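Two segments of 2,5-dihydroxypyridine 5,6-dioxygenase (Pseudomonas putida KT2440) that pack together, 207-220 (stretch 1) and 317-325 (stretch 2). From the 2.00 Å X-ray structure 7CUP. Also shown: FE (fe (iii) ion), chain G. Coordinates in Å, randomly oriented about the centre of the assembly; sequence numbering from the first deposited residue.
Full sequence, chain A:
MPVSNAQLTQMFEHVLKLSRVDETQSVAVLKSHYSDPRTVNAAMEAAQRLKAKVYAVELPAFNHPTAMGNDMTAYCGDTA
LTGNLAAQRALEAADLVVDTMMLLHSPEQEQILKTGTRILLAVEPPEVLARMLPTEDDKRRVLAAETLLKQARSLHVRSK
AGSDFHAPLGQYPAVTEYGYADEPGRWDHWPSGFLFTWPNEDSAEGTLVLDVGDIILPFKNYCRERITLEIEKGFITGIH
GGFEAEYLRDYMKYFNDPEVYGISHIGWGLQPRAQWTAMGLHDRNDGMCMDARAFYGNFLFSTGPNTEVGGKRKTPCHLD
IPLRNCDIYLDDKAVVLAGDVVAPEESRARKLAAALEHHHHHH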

# COMPACT_ATOMS: atom_id res chain seq x y z
N THR A 207 44.62 24.66 16.06
CA THR A 207 43.50 24.36 16.98
C THR A 207 42.16 24.70 16.31
O THR A 207 42.00 25.85 15.82
CB THR A 207 43.68 25.13 18.30
OG1 THR A 207 45.03 24.88 18.68
CG2 THR A 207 42.76 24.69 19.41
N LEU A 208 41.23 23.74 16.30
CA LEU A 208 39.81 24.01 16.01
C LEU A 208 39.01 23.71 17.28
O LEU A 208 39.09 22.59 17.77
CB LEU A 208 39.36 23.17 14.82
CG LEU A 208 39.96 23.60 13.48
CD1 LEU A 208 39.81 22.50 12.44
CD2 LEU A 208 39.37 24.92 12.98
N VAL A 209 38.31 24.73 17.80
CA VAL A 209 37.45 24.59 19.00
C VAL A 209 35.99 24.49 18.53
O VAL A 209 35.46 25.44 17.93
CB VAL A 209 37.65 25.74 20.01
CG1 VAL A 209 36.62 25.72 21.13
CG2 VAL A 209 39.08 25.73 20.56
N LEU A 210 35.37 23.36 18.81
CA LEU A 210 33.90 23.27 18.72
C LEU A 210 33.39 24.01 19.95
O LEU A 210 33.63 23.53 21.05
CB LEU A 210 33.44 21.81 18.69
CG LEU A 210 33.61 21.09 17.35
CD1 LEU A 210 35.07 21.00 16.95
CD2 LEU A 210 33.01 19.70 17.45
N ASP A 211 32.81 25.18 19.78
CA ASP A 211 32.25 25.95 20.91
C ASP A 211 30.90 25.34 21.29
O ASP A 211 30.36 24.52 20.52
CB ASP A 211 32.10 27.42 20.56
CG ASP A 211 31.95 28.30 21.79
OD1 ASP A 211 32.06 27.76 22.90
OD2 ASP A 211 31.76 29.50 21.61
N VAL A 212 30.39 25.73 22.46
CA VAL A 212 28.98 25.48 22.85
C VAL A 212 28.15 25.96 21.65
O VAL A 212 28.45 27.05 21.13
CB VAL A 212 28.60 26.20 24.17
CG1 VAL A 212 27.11 26.07 24.49
CG2 VAL A 212 29.42 25.70 25.36
N GLY A 213 27.24 25.12 21.16
CA GLY A 213 26.37 25.47 20.03
C GLY A 213 26.91 24.98 18.69
O GLY A 213 26.13 24.97 17.72
N ASP A 214 28.18 24.59 18.60
CA ASP A 214 28.71 24.10 17.31
C ASP A 214 28.23 22.67 17.11
O ASP A 214 27.70 22.08 18.06
CB ASP A 214 30.22 24.29 17.21
CG ASP A 214 30.59 25.75 16.97
OD1 ASP A 214 29.75 26.47 16.40
OD2 ASP A 214 31.72 26.15 17.36
N ILE A 215 28.39 22.12 15.91
CA ILE A 215 27.65 20.89 15.51
C ILE A 215 28.64 19.82 15.03
O ILE A 215 29.60 20.16 14.31
CB ILE A 215 26.59 21.25 14.45
CG1 ILE A 215 25.59 22.25 15.03
CG2 ILE A 215 25.91 20.01 13.90
CD1 ILE A 215 24.48 22.65 14.07
N ILE A 216 28.35 18.57 15.35
CA ILE A 216 28.99 17.41 14.67
C ILE A 216 27.94 16.63 13.88
O ILE A 216 26.92 16.26 14.48
CB ILE A 216 29.74 16.51 15.66
CG1 ILE A 216 30.73 17.33 16.49
CG2 ILE A 216 30.42 15.42 14.86
CD1 ILE A 216 31.33 16.56 17.60
N LEU A 217 28.20 16.41 12.58
CA LEU A 217 27.41 15.51 11.71
C LEU A 217 28.26 14.25 11.48
O LEU A 217 29.44 14.38 11.21
CB LEU A 217 27.12 16.27 10.42
CG LEU A 217 26.43 17.62 10.59
CD1 LEU A 217 26.25 18.29 9.25
CD2 LEU A 217 25.08 17.47 11.28
N PRO A 218 27.72 13.01 11.55
CA PRO A 218 26.27 12.75 11.68
C PRO A 218 25.63 12.65 13.08
O PRO A 218 24.52 12.20 13.14
CB PRO A 218 26.14 11.37 11.02
CG PRO A 218 27.42 10.68 11.42
CD PRO A 218 28.49 11.76 11.40
N PHE A 219 26.28 13.11 14.15
CA PHE A 219 25.69 13.02 15.52
C PHE A 219 24.46 13.94 15.59
O PHE A 219 23.54 13.63 16.35
CB PHE A 219 26.67 13.40 16.63
CG PHE A 219 28.01 12.69 16.65
CD1 PHE A 219 28.22 11.53 15.92
CD2 PHE A 219 29.06 13.20 17.39
CE1 PHE A 219 29.46 10.90 15.94
CE2 PHE A 219 30.30 12.57 17.42
CZ PHE A 219 30.51 11.44 16.66
N LYS A 220 24.47 15.05 14.88
CA LYS A 220 23.36 16.04 14.88
C LYS A 220 23.06 16.52 16.31
O LYS A 220 21.89 16.57 16.68
CB LYS A 220 22.13 15.44 14.21
CG LYS A 220 22.36 15.08 12.75
CD LYS A 220 21.41 14.07 12.19
CE LYS A 220 21.59 13.94 10.71
NZ LYS A 220 21.25 12.57 10.26
N CYS A 317 35.09 6.26 8.03
CA CYS A 317 34.67 7.21 9.10
C CYS A 317 34.72 8.65 8.58
O CYS A 317 35.80 9.15 8.27
CB CYS A 317 35.54 7.04 10.33
SG CYS A 317 35.02 8.10 11.70
N HIS A 318 33.56 9.32 8.53
CA HIS A 318 33.42 10.68 7.96
C HIS A 318 32.63 11.59 8.91
O HIS A 318 31.46 11.26 9.24
CB HIS A 318 32.74 10.54 6.60
CG HIS A 318 32.37 11.87 6.03
ND1 HIS A 318 31.06 12.26 5.90
CD2 HIS A 318 33.13 12.90 5.65
CE1 HIS A 318 31.02 13.48 5.43
NE2 HIS A 318 32.27 13.89 5.26
N LEU A 319 33.21 12.72 9.29
CA LEU A 319 32.53 13.79 10.08
C LEU A 319 32.53 15.10 9.30
O LEU A 319 33.53 15.38 8.62
CB LEU A 319 33.22 13.97 11.43
CG LEU A 319 33.35 12.71 12.27
CD1 LEU A 319 34.11 13.03 13.56
CD2 LEU A 319 32.00 12.09 12.59
N ASP A 320 31.41 15.81 9.34
CA ASP A 320 31.24 17.22 8.89
C ASP A 320 30.97 18.03 10.14
O ASP A 320 30.06 17.65 10.93
CB ASP A 320 30.13 17.37 7.86
CG ASP A 320 30.57 16.89 6.48
OD1 ASP A 320 31.77 16.88 6.26
OD2 ASP A 320 29.70 16.51 5.69
N ILE A 321 31.73 19.10 10.31
CA ILE A 321 31.70 19.93 11.55
C ILE A 321 31.68 21.40 11.15
O ILE A 321 32.71 21.94 10.78
CB ILE A 321 32.90 19.60 12.44
CG1 ILE A 321 32.92 18.12 12.80
CG2 ILE A 321 32.88 20.50 13.66
CD1 ILE A 321 34.16 17.67 13.55
N PRO A 322 30.51 22.07 11.23
CA PRO A 322 30.42 23.52 11.05
C PRO A 322 30.64 24.30 12.36
O PRO A 322 30.12 23.92 13.37
CB PRO A 322 28.99 23.76 10.56
CG PRO A 322 28.20 22.53 11.02
CD PRO A 322 29.19 21.46 11.42
N LEU A 323 31.39 25.40 12.28
CA LEU A 323 31.64 26.30 13.43
C LEU A 323 31.03 27.66 13.13
O LEU A 323 31.11 28.11 11.96
CB LEU A 323 33.15 26.41 13.65
CG LEU A 323 33.88 25.09 13.76
CD1 LEU A 323 35.37 25.34 13.86
CD2 LEU A 323 33.38 24.28 14.96
N ARG A 324 30.44 28.28 14.16
CA ARG A 324 29.88 29.64 14.12
C ARG A 324 30.93 30.67 14.55
O ARG A 324 31.90 30.27 15.22
CB ARG A 324 28.79 29.81 15.18
CG ARG A 324 27.41 29.40 14.72
CD ARG A 324 26.73 28.68 15.85
NE ARG A 324 26.51 29.42 17.09
CZ ARG A 324 27.10 29.18 18.27
NH1 ARG A 324 28.08 28.27 18.43
NH2 ARG A 324 26.70 29.89 19.30
N ASN A 325 30.68 31.94 14.24
CA ASN A 325 31.36 33.11 14.88
C ASN A 325 32.83 33.18 14.48
O ASN A 325 33.57 33.87 15.18
CB ASN A 325 31.32 33.05 16.41
CG ASN A 325 29.91 32.95 16.93
OD1 ASN A 325 29.01 33.47 16.29
ND2 ASN A 325 29.71 32.25 18.05
FE FE G . 32.96 15.86 4.57
O HOH W 1 32.24 30.35 18.62
O HOH W 2 32.79 28.44 16.99
O HOH W 3 27.91 25.51 14.18
O HOH W 4 31.05 15.84 3.27
O HOH W 5 34.32 14.37 3.35

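Buried polar groups usually find partners, and the packing of 207-220 against 317-325 in this dioxygenase illustrates how the account is settled. The backbones run antiparallel where L217 faces D320, and this single bridge is paid for in both directions: L217 N donates to D320 O at 2.8 Å, and D320 N donates to L217 O at 3.1 Å. The D320 side chain binds the iron through OD1, 2.3 Å from FE, while H318 NE2 lies 2.2 Å from the metal.

At the other end, D214 and R324 do the polar work. D214 OD1 accepts from R324 N at 3.0 Å and from R324 NH1 at 3.2 Å, the latter a salt bridge; R324 NH1 also donates to V212 O, 3.0 Å away. The second carboxylate oxygen, D214 OD2, takes D211 N at 2.8 Å, bracing the type II turn from D211 to D214. Water 3 donates to both D214 OD1 and P322 O, satisfying the proline carbonyl.

One acceptor fares worse. I215 O has no conventional partner; P322, lacking an N-H, places its CD 3.2 Å from that oxygen, and I321 CA offers a C-H contact at 3.5 Å.

Apolar side chains add further contact: L210 CG lies 3.8 Å from I321 CG2 and 4.0 Å from L323 CD2, and P218 CD packs 3.7 Å from L319 CD2.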